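Local coordinates for alternansucrase (PDB 6HVG), which is a large calcium-containing enzyme of glycoside hydrolase family 70, with a TIM-barrel core and repeats of the choline-binding type on both sides of it in sequence, at residues Asn318-Asp323 and Gln345-Lys350; Glu375-Gln380 and Asn1320-Tyr1325; Phe777-Leu782 and Phe1105-Tyr1110; Ile1079-Leu1084 and Gln1151-Trp1156. All blocks are in the same frame, centred on the assembly; numbering follows the deposited sequence.

Interaction 1: Asn318-Asp323 and Gln345-Lys350; sequences NTFYFD and QGHLRK
The amide of Asn-318 lies almost flat on the imidazole of His-347, their planes 12° apart, in the more closely packed part of this contact. ND2 of Asn-318 hangs over the rim of that face, 3.1 Å from His-347 CD2, and the CB of Asn-318 adds a CH-pi contact at 3.9 Å from the ring centroid. The polar partner of this ND2 is not the ring but OD1 of Asn-1398, a bond consistent with the way the amide is turned. Gln-345 CB covers the opposite imidazole face, so the ring is sandwiched. Phe-320 comes to the imidazole edge, its CZ 3.5 Å from His-347 CE1, but the two rings meet obliquely, their planes at 83°. CG of His-347 stands anti to its carbonyl carbon (chi1 -58°), which sets the ring out beside Asn-318 and Phe-320.

The contact joins successive repeats of the choline-binding type. Strand 319-322 closes a beta-hairpin with strand 310-313, whereas residues 345-350 form the loop that follows strand 338-342 of the next repeat. One backbone bond ties them, Leu-348 N to Thr-319 O at 2.9 Å, and His-347 CA sends a CH...O contact to the same oxygen.

Toward solvent the packing thins. Thr-319 and Leu-348 run side by side, pointing the same way, with their CB atoms 3.9 Å apart; Leu-348 leans also on Phe-311 and Tyr-340. Beyond them the extended chain of exposed Lys-350 passes by, and its NZ comes no nearer than 4.5 Å to OG1 of Thr-319.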
# COMPACT_ATOMS: atom_id res chain seq x y z
N ASN A 318 17.19 -6.00 -36.37
CA ASN A 318 16.64 -6.51 -37.61
C ASN A 318 17.65 -7.34 -38.35
O ASN A 318 18.82 -6.96 -38.47
CB ASN A 318 16.27 -5.37 -38.56
CG ASN A 318 15.20 -4.47 -38.00
OD1 ASN A 318 15.47 -3.34 -37.68
ND2 ASN A 318 13.98 -4.99 -37.87
N THR A 319 17.19 -8.44 -38.91
CA THR A 319 18.05 -9.29 -39.69
C THR A 319 17.78 -9.05 -41.17
O THR A 319 16.64 -8.84 -41.55
CB THR A 319 17.85 -10.77 -39.32
OG1 THR A 319 17.94 -10.90 -37.89
CG2 THR A 319 18.93 -11.63 -39.99
N PHE A 320 18.85 -9.01 -41.96
CA PHE A 320 18.75 -8.86 -43.42
C PHE A 320 19.48 -10.04 -44.02
O PHE A 320 20.17 -10.77 -43.31
CB PHE A 320 19.43 -7.57 -43.92
CG PHE A 320 18.89 -6.32 -43.31
CD1 PHE A 320 18.00 -5.52 -44.01
CD2 PHE A 320 19.23 -5.97 -42.00
CE1 PHE A 320 17.46 -4.39 -43.42
CE2 PHE A 320 18.71 -4.83 -41.41
CZ PHE A 320 17.81 -4.04 -42.12
N TYR A 321 19.33 -10.22 -45.32
CA TYR A 321 20.17 -11.16 -46.06
C TYR A 321 20.82 -10.40 -47.18
O TYR A 321 20.16 -9.62 -47.86
CB TYR A 321 19.36 -12.35 -46.64
CG TYR A 321 20.25 -13.33 -47.37
CD1 TYR A 321 20.89 -14.36 -46.68
CD2 TYR A 321 20.49 -13.19 -48.73
CE1 TYR A 321 21.74 -15.24 -47.33
CE2 TYR A 321 21.34 -14.07 -49.40
CZ TYR A 321 21.96 -15.09 -48.69
OH TYR A 321 22.81 -15.95 -49.36
N PHE A 322 22.11 -10.63 -47.40
CA PHE A 322 22.84 -9.90 -48.42
C PHE A 322 23.43 -10.86 -49.44
O PHE A 322 24.09 -11.82 -49.05
CB PHE A 322 23.94 -9.06 -47.78
CG PHE A 322 23.43 -7.97 -46.87
CD1 PHE A 322 22.99 -6.76 -47.38
CD2 PHE A 322 23.41 -8.15 -45.49
CE1 PHE A 322 22.51 -5.76 -46.55
CE2 PHE A 322 22.94 -7.14 -44.65
CZ PHE A 322 22.51 -5.94 -45.17
N ASP A 323 23.20 -10.59 -50.72
CA ASP A 323 23.60 -11.52 -51.79
C ASP A 323 25.09 -11.41 -52.16
O ASP A 323 25.84 -10.67 -51.51
CB ASP A 323 22.67 -11.34 -53.01
CG ASP A 323 22.87 -10.01 -53.74
OD1 ASP A 323 23.97 -9.44 -53.69
OD2 ASP A 323 21.93 -9.55 -54.40
N GLN A 345 11.13 -3.55 -46.24
CA GLN A 345 12.34 -2.95 -45.70
C GLN A 345 13.55 -3.91 -45.71
O GLN A 345 14.64 -3.48 -45.38
CB GLN A 345 12.11 -2.46 -44.27
CG GLN A 345 10.90 -1.55 -44.12
CD GLN A 345 10.98 -0.69 -42.89
OE1 GLN A 345 10.15 -0.78 -41.98
NE2 GLN A 345 12.00 0.15 -42.83
N GLY A 346 13.34 -5.18 -46.05
CA GLY A 346 14.38 -6.21 -46.01
C GLY A 346 14.51 -6.92 -44.67
O GLY A 346 15.44 -7.73 -44.49
N HIS A 347 13.58 -6.66 -43.74
CA HIS A 347 13.58 -7.32 -42.43
C HIS A 347 13.12 -8.78 -42.54
O HIS A 347 12.10 -9.07 -43.14
CB HIS A 347 12.71 -6.58 -41.39
CG HIS A 347 13.13 -5.15 -41.14
ND1 HIS A 347 14.35 -4.65 -41.58
CD2 HIS A 347 12.52 -4.12 -40.51
CE1 HIS A 347 14.46 -3.38 -41.23
NE2 HIS A 347 13.36 -3.03 -40.59
N LEU A 348 13.88 -9.69 -41.93
CA LEU A 348 13.51 -11.09 -41.82
C LEU A 348 12.36 -11.20 -40.82
O LEU A 348 12.44 -10.68 -39.71
CB LEU A 348 14.70 -11.91 -41.35
CG LEU A 348 14.46 -13.39 -41.09
CD1 LEU A 348 14.15 -14.11 -42.38
CD2 LEU A 348 15.66 -14.02 -40.39
N ARG A 349 11.28 -11.87 -41.23
CA ARG A 349 10.08 -11.98 -40.41
C ARG A 349 9.99 -13.35 -39.75
O ARG A 349 9.90 -14.38 -40.43
CB ARG A 349 8.83 -11.71 -41.25
CG ARG A 349 8.94 -10.46 -42.10
CD ARG A 349 9.24 -9.25 -41.22
NE ARG A 349 8.24 -9.13 -40.16
CZ ARG A 349 7.22 -8.27 -40.15
NH1 ARG A 349 7.04 -7.40 -41.13
NH2 ARG A 349 6.37 -8.27 -39.13
N LYS A 350 10.05 -13.35 -38.44
CA LYS A 350 9.98 -14.56 -37.67
C LYS A 350 8.65 -14.58 -36.94
O LYS A 350 8.08 -13.54 -36.66
CB LYS A 350 11.13 -14.60 -36.67
CG LYS A 350 12.52 -14.48 -37.30
CD LYS A 350 13.60 -14.69 -36.24
CE LYS A 350 14.97 -14.39 -36.79
NZ LYS A 350 15.92 -14.21 -35.66

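Interaction 2: Glu375-Gln380 and Asn1320-Tyr1325; sequences EYQFDQ and NGNWYY
Asn-1320 reaches over to the backbone of Gln-377 and the carboxylate of Asp-379 from the turn of a beta-hairpin, strands 1314-1317 and 1323-1326, in a putative cell wall binding repeat. Its CB points toward the 375-380 loop. CG then brings the amide beside Asp-379; OD1 of Asn-1320 lies 3.5 Å from Asp-379 OD2, acceptor beside acceptor with no bond between them. At the tip, ND2 gives two bonds: a weak one to Gln-377 O (2.9 Å) and a straighter one to Asp-379 OD2 (3.1 Å).

Deeper in, Tyr-1324 is the buried element. Its OH meets the edge of the Phe-378 ring, 3.8 Å from CD2, and the two side chains cross at about a right angle. The Phe-378 ring also stacks on Phe-1294, and Tyr-376 CB rests over the rim of one face. A water, lying in the plane of the Tyr-1324 ring, donates to Tyr-1324 OH (2.8 Å) and accepts from Gln-377 N (3.0 Å). The hydroxyl is bonded to Asp-1318 OD2 as well, an oxygen that it shares with Asn-1322 ND2. That same ND2 touches Gln-377 CB at 3.5 Å.

Gln-377 itself bends away at chi2 (-60°), and its NE2 bonds to Glu-375 O at 3.0 Å; the oxygen lies in the Gln-377 amide plane, but NE2 stands above the carbonyl plane of Glu-375. At the solvent side, the amide plane of Asn-1320 stands at 88° to the carboxylate of Asp-379, whose OD2 is met from above the carboxylate plane.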
# COMPACT_ATOMS: atom_id res chain seq x y z
N GLU A 375 2.23 -30.86 -40.97
CA GLU A 375 2.59 -31.85 -39.98
C GLU A 375 2.12 -31.49 -38.59
O GLU A 375 2.39 -30.39 -38.10
CB GLU A 375 4.11 -32.04 -39.93
CG GLU A 375 4.64 -32.64 -41.22
CD GLU A 375 6.10 -33.06 -41.12
OE1 GLU A 375 6.55 -33.30 -39.98
OE2 GLU A 375 6.77 -33.13 -42.19
N TYR A 376 1.43 -32.43 -37.94
CA TYR A 376 1.00 -32.21 -36.57
C TYR A 376 2.22 -32.12 -35.67
O TYR A 376 3.13 -32.88 -35.80
CB TYR A 376 0.06 -33.30 -36.12
CG TYR A 376 -1.29 -33.23 -36.81
CD1 TYR A 376 -2.08 -32.07 -36.77
CD2 TYR A 376 -1.81 -34.34 -37.49
CE1 TYR A 376 -3.32 -32.03 -37.39
CE2 TYR A 376 -3.03 -34.29 -38.13
CZ TYR A 376 -3.80 -33.15 -38.07
OH TYR A 376 -5.04 -33.10 -38.68
N GLN A 377 2.24 -31.14 -34.78
CA GLN A 377 3.35 -30.92 -33.85
C GLN A 377 3.17 -31.58 -32.51
O GLN A 377 4.11 -31.60 -31.71
CB GLN A 377 3.55 -29.42 -33.62
CG GLN A 377 3.86 -28.63 -34.88
CD GLN A 377 5.11 -29.10 -35.54
OE1 GLN A 377 6.20 -28.87 -35.06
NE2 GLN A 377 4.96 -29.77 -36.66
N PHE A 378 1.98 -32.11 -32.26
CA PHE A 378 1.75 -32.89 -31.03
C PHE A 378 2.44 -34.24 -31.13
O PHE A 378 2.46 -34.84 -32.19
CB PHE A 378 0.27 -33.00 -30.65
CG PHE A 378 -0.61 -33.44 -31.76
CD1 PHE A 378 -0.71 -34.78 -32.07
CD2 PHE A 378 -1.38 -32.51 -32.46
CE1 PHE A 378 -1.53 -35.19 -33.08
CE2 PHE A 378 -2.22 -32.92 -33.47
CZ PHE A 378 -2.30 -34.27 -33.79
N ASP A 379 3.04 -34.68 -30.02
CA ASP A 379 3.92 -35.84 -29.99
C ASP A 379 3.31 -36.99 -29.19
O ASP A 379 4.00 -37.94 -28.89
CB ASP A 379 5.31 -35.48 -29.38
CG ASP A 379 6.32 -34.90 -30.41
OD1 ASP A 379 6.18 -35.19 -31.63
OD2 ASP A 379 7.25 -34.16 -29.97
N GLN A 380 2.03 -36.90 -28.83
CA GLN A 380 1.40 -37.88 -27.93
C GLN A 380 0.14 -38.51 -28.56
O GLN A 380 -0.88 -37.86 -28.65
CB GLN A 380 1.07 -37.21 -26.58
CG GLN A 380 0.44 -38.12 -25.51
CD GLN A 380 1.35 -39.26 -25.08
OE1 GLN A 380 2.49 -39.05 -24.66
NE2 GLN A 380 0.84 -40.50 -25.19
N ASN A 1320 4.92 -29.96 -26.32
CA ASN A 1320 5.90 -29.05 -26.92
C ASN A 1320 5.60 -27.55 -26.77
O ASN A 1320 6.35 -26.73 -27.26
CB ASN A 1320 6.05 -29.40 -28.39
CG ASN A 1320 6.50 -30.80 -28.58
OD1 ASN A 1320 7.54 -31.19 -28.08
ND2 ASN A 1320 5.69 -31.57 -29.28
N GLY A 1321 4.52 -27.20 -26.11
CA GLY A 1321 4.19 -25.80 -25.90
C GLY A 1321 3.23 -25.19 -26.87
O GLY A 1321 2.91 -24.02 -26.74
N ASN A 1322 2.73 -25.97 -27.83
CA ASN A 1322 1.72 -25.48 -28.76
C ASN A 1322 0.33 -25.50 -28.16
O ASN A 1322 0.00 -26.39 -27.38
CB ASN A 1322 1.74 -26.29 -30.05
CG ASN A 1322 3.12 -26.34 -30.70
OD1 ASN A 1322 3.63 -25.32 -31.17
ND2 ASN A 1322 3.72 -27.51 -30.71
N TRP A 1323 -0.50 -24.53 -28.55
CA TRP A 1323 -1.86 -24.42 -28.06
C TRP A 1323 -2.86 -24.73 -29.14
O TRP A 1323 -2.64 -24.41 -30.31
CB TRP A 1323 -2.13 -23.02 -27.51
CG TRP A 1323 -1.57 -22.81 -26.15
CD1 TRP A 1323 -0.29 -22.41 -25.83
CD2 TRP A 1323 -2.24 -23.01 -24.90
NE1 TRP A 1323 -0.15 -22.32 -24.48
CE2 TRP A 1323 -1.33 -22.68 -23.88
CE3 TRP A 1323 -3.54 -23.39 -24.55
CZ2 TRP A 1323 -1.66 -22.77 -22.53
CZ3 TRP A 1323 -3.88 -23.46 -23.19
CH2 TRP A 1323 -2.93 -23.15 -22.20
N TYR A 1324 -3.96 -25.35 -28.72
CA TYR A 1324 -5.06 -25.74 -29.62
C TYR A 1324 -6.41 -25.38 -29.01
O TYR A 1324 -6.54 -25.28 -27.79
CB TYR A 1324 -5.02 -27.25 -29.84
CG TYR A 1324 -3.67 -27.75 -30.30
CD1 TYR A 1324 -2.69 -28.09 -29.38
CD2 TYR A 1324 -3.37 -27.85 -31.65
CE1 TYR A 1324 -1.46 -28.52 -29.79
CE2 TYR A 1324 -2.14 -28.29 -32.07
CZ TYR A 1324 -1.19 -28.63 -31.14
OH TYR A 1324 0.04 -29.05 -31.57
N TYR A 1325 -7.41 -25.17 -29.87
CA TYR A 1325 -8.78 -25.03 -29.40
C TYR A 1325 -9.66 -26.17 -29.95
O TYR A 1325 -9.66 -26.45 -31.15
CB TYR A 1325 -9.37 -23.69 -29.84
CG TYR A 1325 -10.80 -23.56 -29.44
CD1 TYR A 1325 -11.16 -23.49 -28.11
CD2 TYR A 1325 -11.80 -23.57 -30.38
CE1 TYR A 1325 -12.49 -23.43 -27.73
CE2 TYR A 1325 -13.12 -23.50 -30.01
CZ TYR A 1325 -13.45 -23.44 -28.69
OH TYR A 1325 -14.77 -23.35 -28.32
O HOH W 1 -0.31 -29.55 -34.31

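Interaction 3: Phe777-Leu782 and Phe1105-Tyr1110; sequences FTFDQL and FLNNGY
Phe-1105 directs a single ring atom, CE1, onto the centre of the Phe-777 ring, a T-shaped (edge-to-face) pair with planes at 86° and centroids 5.1 Å apart, in a contact that has no hydrogen bond across it. Both phenylalanines hold CG between the backbone N and the carbonyl carbon (chi1 55° for Phe-777, 60° for Phe-1105), which swings each ring in toward the opposing segment. Phe-777 O also lies 3.4 Å from Phe-1105 CE1, set obliquely to that ring.

Leu-1106 packs beside this pair with both methyls. CD1 meets Phe-777 CZ at 3.5 Å. CD2 sits over one face of the Phe-779 ring, a CH-pi contact 4.1 Å from the centroid, and touches Leu-782 CD2 at 3.7 Å.

Within the family 70 domain this joins the start of helix 779-793 and the residues just before it to the end of helix 1102-1105 and the loop that follows. Thr-778 is the N-cap; its backbone N is held by Gln-781 OE1 (2.8 Å), while its side chain makes no capping bond. Met-764 of helix 757-766 backs both Phe-777 and Leu-782. Further along the loop, Asn-1108 forms an Asx turn with Tyr-1110 N.

With one ring edge and one methyl set against aromatic faces, the interface is held mainly by apolar burial, consistent with the absence of any hydrogen bond across it.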
# COMPACT_ATOMS: atom_id res chain seq x y z
N PHE A 777 8.55 -7.31 10.46
CA PHE A 777 9.60 -7.00 11.42
C PHE A 777 9.22 -7.52 12.80
O PHE A 777 8.05 -7.54 13.17
CB PHE A 777 9.98 -5.50 11.46
CG PHE A 777 8.84 -4.57 11.69
CD1 PHE A 777 8.42 -4.29 12.98
CD2 PHE A 777 8.22 -3.95 10.63
CE1 PHE A 777 7.38 -3.44 13.22
CE2 PHE A 777 7.19 -3.07 10.85
CZ PHE A 777 6.76 -2.82 12.15
N THR A 778 10.23 -7.93 13.55
CA THR A 778 10.06 -8.46 14.87
C THR A 778 9.99 -7.26 15.85
O THR A 778 10.35 -6.13 15.51
CB THR A 778 11.20 -9.48 15.17
OG1 THR A 778 10.66 -10.58 15.89
CG2 THR A 778 12.33 -8.88 15.97
N PHE A 779 9.51 -7.50 17.05
CA PHE A 779 9.46 -6.45 18.07
C PHE A 779 10.82 -5.88 18.44
O PHE A 779 10.94 -4.67 18.64
CB PHE A 779 8.76 -6.92 19.35
CG PHE A 779 7.30 -6.64 19.38
CD1 PHE A 779 6.84 -5.32 19.55
CD2 PHE A 779 6.37 -7.66 19.25
CE1 PHE A 779 5.49 -5.05 19.61
CE2 PHE A 779 5.01 -7.38 19.29
CZ PHE A 779 4.57 -6.08 19.46
N ASP A 780 11.85 -6.73 18.54
CA ASP A 780 13.23 -6.28 18.73
C ASP A 780 13.67 -5.38 17.59
O ASP A 780 14.33 -4.37 17.81
CB ASP A 780 14.20 -7.47 18.88
CG ASP A 780 13.72 -8.46 19.92
OD1 ASP A 780 14.55 -9.18 20.51
OD2 ASP A 780 12.48 -8.53 20.16
N GLN A 781 13.34 -5.77 16.36
CA GLN A 781 13.67 -4.97 15.19
C GLN A 781 13.01 -3.61 15.30
O GLN A 781 13.63 -2.58 15.01
CB GLN A 781 13.19 -5.67 13.91
CG GLN A 781 14.18 -6.64 13.28
CD GLN A 781 13.53 -7.46 12.20
OE1 GLN A 781 12.77 -8.36 12.49
NE2 GLN A 781 13.80 -7.12 10.94
N LEU A 782 11.75 -3.59 15.74
CA LEU A 782 11.05 -2.32 15.98
C LEU A 782 11.76 -1.44 17.02
O LEU A 782 11.93 -0.24 16.80
CB LEU A 782 9.63 -2.58 16.42
CG LEU A 782 8.74 -1.37 16.70
CD1 LEU A 782 8.72 -0.40 15.55
CD2 LEU A 782 7.32 -1.85 17.01
N PHE A 1105 0.98 -8.49 13.42
CA PHE A 1105 2.17 -8.92 14.16
C PHE A 1105 2.64 -7.92 15.22
O PHE A 1105 3.40 -8.30 16.12
CB PHE A 1105 3.31 -9.38 13.22
CG PHE A 1105 3.81 -8.34 12.26
CD1 PHE A 1105 4.67 -7.35 12.70
CD2 PHE A 1105 3.50 -8.39 10.91
CE1 PHE A 1105 5.16 -6.40 11.83
CE2 PHE A 1105 4.00 -7.44 10.03
CZ PHE A 1105 4.82 -6.43 10.49
N LEU A 1106 2.18 -6.68 15.15
CA LEU A 1106 2.38 -5.74 16.25
C LEU A 1106 1.24 -5.72 17.29
O LEU A 1106 1.24 -4.91 18.20
CB LEU A 1106 2.67 -4.33 15.73
CG LEU A 1106 3.99 -4.14 14.94
CD1 LEU A 1106 4.14 -2.68 14.53
CD2 LEU A 1106 5.16 -4.56 15.79
N ASN A 1107 0.28 -6.62 17.15
CA ASN A 1107 -0.75 -6.82 18.17
C ASN A 1107 -1.48 -5.56 18.62
O ASN A 1107 -1.92 -5.46 19.77
CB ASN A 1107 -0.14 -7.54 19.37
CG ASN A 1107 0.48 -8.88 18.99
OD1 ASN A 1107 0.00 -9.57 18.11
ND2 ASN A 1107 1.55 -9.24 19.66
N ASN A 1108 -1.64 -4.61 17.70
CA ASN A 1108 -2.20 -3.33 18.07
C ASN A 1108 -3.70 -3.32 18.24
O ASN A 1108 -4.28 -2.33 18.74
CB ASN A 1108 -1.76 -2.22 17.11
CG ASN A 1108 -2.29 -2.42 15.72
OD1 ASN A 1108 -3.33 -3.02 15.53
ND2 ASN A 1108 -1.59 -1.86 14.74
N GLY A 1109 -4.34 -4.42 17.84
CA GLY A 1109 -5.79 -4.58 18.05
C GLY A 1109 -6.65 -4.32 16.83
O GLY A 1109 -7.82 -4.69 16.83
N TYR A 1110 -6.08 -3.68 15.81
CA TYR A 1110 -6.79 -3.49 14.54
C TYR A 1110 -6.94 -4.76 13.73
O TYR A 1110 -7.80 -4.83 12.87
CB TYR A 1110 -6.13 -2.40 13.69
CG TYR A 1110 -6.49 -1.02 14.16
CD1 TYR A 1110 -7.78 -0.52 14.00
CD2 TYR A 1110 -5.57 -0.23 14.82
CE1 TYR A 1110 -8.13 0.74 14.46
CE2 TYR A 1110 -5.91 1.02 15.28
CZ TYR A 1110 -7.18 1.50 15.10
OH TYR A 1110 -7.49 2.75 15.58

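Interaction 4: Ile1079-Leu1084 and Gln1151-Trp1156; sequences ITSFEL and QAIADW
Ile-1153 lies across Ser-1081 and Glu-1083 of the neighbouring strand: its CD1 is 3.3 Å from Ser-1081 OG, and its CG2 is 3.8 Å from Glu-1083 CG. CG1 stands anti to the carbonyl carbon (chi1 -77°), which turns it toward the serine.

Beneath these side chains the strands pair in parallel, at 29° to each other. Gln-1151 N bonds to Thr-1080 O (2.9 Å), Phe-1082 N to Gln-1151 O (2.7 Å) and Ile-1153 N to Phe-1082 O (2.9 Å); a fourth bond, Leu-1084 N to Ile-1153 O, is weak. Ser-1081 OG donates to a water that also binds Gln-1151 OE1, which accepts from Leu-655 N too, while Gln-1151 NE2 bonds to Asn-652 O.

On the face carrying Phe-1082 and Ala-1152, Leu-1084 CD1 meets Ala-1152 CB at 3.9 Å, and helix 1063-1075 covers Phe-1082 and Leu-1084. Toward the C-terminal end of the strands, Glu-1083 OE2 and Asp-1155 OD2 stand 4.4 Å apart with a water beside both. Glu-1083 OE1 forms a salt bridge with Arg-823, and Asp-1155 OD1 with Arg-619.

Strand 1081-1083, helix 1135-1147 and strand 1151-1156 form a beta-alpha-beta crossover of the circularly permuted (beta/alpha)8 barrel of family 70.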
# COMPACT_ATOMS: atom_id res chain seq x y z
N ILE A 1079 -9.00 16.88 28.94
CA ILE A 1079 -9.52 15.82 28.12
C ILE A 1079 -10.91 15.54 28.63
O ILE A 1079 -11.07 15.31 29.82
CB ILE A 1079 -8.68 14.52 28.19
CG1 ILE A 1079 -7.44 14.59 27.31
CG2 ILE A 1079 -9.48 13.34 27.65
CD1 ILE A 1079 -6.59 15.81 27.46
N THR A 1080 -11.89 15.59 27.75
CA THR A 1080 -13.25 15.21 28.09
C THR A 1080 -13.64 13.84 27.52
O THR A 1080 -14.60 13.26 27.99
CB THR A 1080 -14.26 16.25 27.60
OG1 THR A 1080 -14.14 16.40 26.18
CG2 THR A 1080 -14.02 17.57 28.30
N SER A 1081 -12.90 13.35 26.51
CA SER A 1081 -13.04 11.96 26.02
C SER A 1081 -11.71 11.28 25.70
O SER A 1081 -10.83 11.86 25.08
CB SER A 1081 -13.92 11.92 24.78
OG SER A 1081 -14.29 10.58 24.51
N PHE A 1082 -11.57 10.04 26.14
CA PHE A 1082 -10.35 9.27 25.98
C PHE A 1082 -10.56 8.23 24.89
O PHE A 1082 -11.36 7.30 25.04
CB PHE A 1082 -9.99 8.56 27.28
CG PHE A 1082 -8.53 8.18 27.38
CD1 PHE A 1082 -8.02 7.10 26.68
CD2 PHE A 1082 -7.67 8.91 28.19
CE1 PHE A 1082 -6.69 6.76 26.78
CE2 PHE A 1082 -6.34 8.57 28.30
CZ PHE A 1082 -5.85 7.50 27.60
N GLU A 1083 -9.87 8.40 23.77
CA GLU A 1083 -9.95 7.44 22.68
C GLU A 1083 -8.95 6.35 22.97
O GLU A 1083 -7.75 6.57 22.87
CB GLU A 1083 -9.68 8.09 21.32
CG GLU A 1083 -10.05 7.23 20.14
CD GLU A 1083 -9.40 7.69 18.84
OE1 GLU A 1083 -9.41 8.91 18.57
OE2 GLU A 1083 -8.86 6.82 18.10
N LEU A 1084 -9.47 5.19 23.36
CA LEU A 1084 -8.66 4.00 23.66
C LEU A 1084 -8.42 3.21 22.39
O LEU A 1084 -9.26 3.18 21.51
CB LEU A 1084 -9.37 3.10 24.67
CG LEU A 1084 -9.53 3.63 26.08
CD1 LEU A 1084 -10.86 3.25 26.67
CD2 LEU A 1084 -8.41 3.14 26.99
N GLN A 1151 -15.02 10.59 29.12
CA GLN A 1151 -15.67 9.52 28.37
C GLN A 1151 -14.66 8.55 27.79
O GLN A 1151 -13.50 8.87 27.64
CB GLN A 1151 -16.48 10.11 27.23
CG GLN A 1151 -17.67 10.96 27.61
CD GLN A 1151 -18.32 11.57 26.39
OE1 GLN A 1151 -18.33 10.96 25.31
NE2 GLN A 1151 -18.87 12.76 26.55
N ALA A 1152 -15.12 7.35 27.45
CA ALA A 1152 -14.28 6.34 26.81
C ALA A 1152 -14.81 6.01 25.43
O ALA A 1152 -16.00 5.66 25.25
CB ALA A 1152 -14.19 5.08 27.66
N ILE A 1153 -13.94 6.11 24.44
CA ILE A 1153 -14.30 5.82 23.05
C ILE A 1153 -13.88 4.42 22.65
O ILE A 1153 -12.72 4.04 22.81
CB ILE A 1153 -13.69 6.85 22.07
CG1 ILE A 1153 -14.46 8.16 22.13
CG2 ILE A 1153 -13.74 6.35 20.66
CD1 ILE A 1153 -13.68 9.32 21.56
N ALA A 1154 -14.83 3.68 22.11
CA ALA A 1154 -14.59 2.35 21.56
C ALA A 1154 -14.24 2.45 20.09
O ALA A 1154 -14.94 3.12 19.36
CB ALA A 1154 -15.84 1.50 21.73
N ASP A 1155 -13.19 1.77 19.66
CA ASP A 1155 -12.86 1.71 18.23
C ASP A 1155 -13.74 0.64 17.57
O ASP A 1155 -13.57 -0.54 17.81
CB ASP A 1155 -11.37 1.40 18.00
CG ASP A 1155 -10.77 2.21 16.84
OD1 ASP A 1155 -11.46 2.43 15.85
OD2 ASP A 1155 -9.61 2.63 16.92
N TRP A 1156 -14.69 1.08 16.75
CA TRP A 1156 -15.61 0.18 16.04
C TRP A 1156 -15.01 -0.14 14.67
O TRP A 1156 -14.86 0.75 13.80
CB TRP A 1156 -16.96 0.88 15.89
CG TRP A 1156 -18.12 0.04 15.55
CD1 TRP A 1156 -18.45 -1.16 16.10
CD2 TRP A 1156 -19.19 0.37 14.64
NE1 TRP A 1156 -19.64 -1.61 15.56
CE2 TRP A 1156 -20.11 -0.68 14.67
CE3 TRP A 1156 -19.45 1.46 13.81
CZ2 TRP A 1156 -21.28 -0.68 13.91
CZ3 TRP A 1156 -20.62 1.46 13.04
CH2 TRP A 1156 -21.52 0.40 13.10
O HOH W 2 -16.83 9.50 23.90
O HOH W 3 -9.20 4.35 18.98

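Overall arrangement
Interactions 3 and 4 belong to the family 70 domain, with centres 23 Å apart. Their segments alternate along the chain, and they touch where Tyr-1110 OH approaches Asp-1155 OD2, probably in a weak hydrogen bond; interaction 4 lies within the parallel barrel sheet, interaction 3 in a helix-loop contact near it. Interaction 1 joins two repeat segments and interaction 2 a loop to a repeat hairpin; their centres are 29 Å apart, and about 75 and 68 Å from that of interaction 4, across the chain's centre. Interaction 1 closes first in sequence. Interaction 2 then joins residues about 940 positions apart, bracketing both barrel contacts, so that chain regions before and after the core come together.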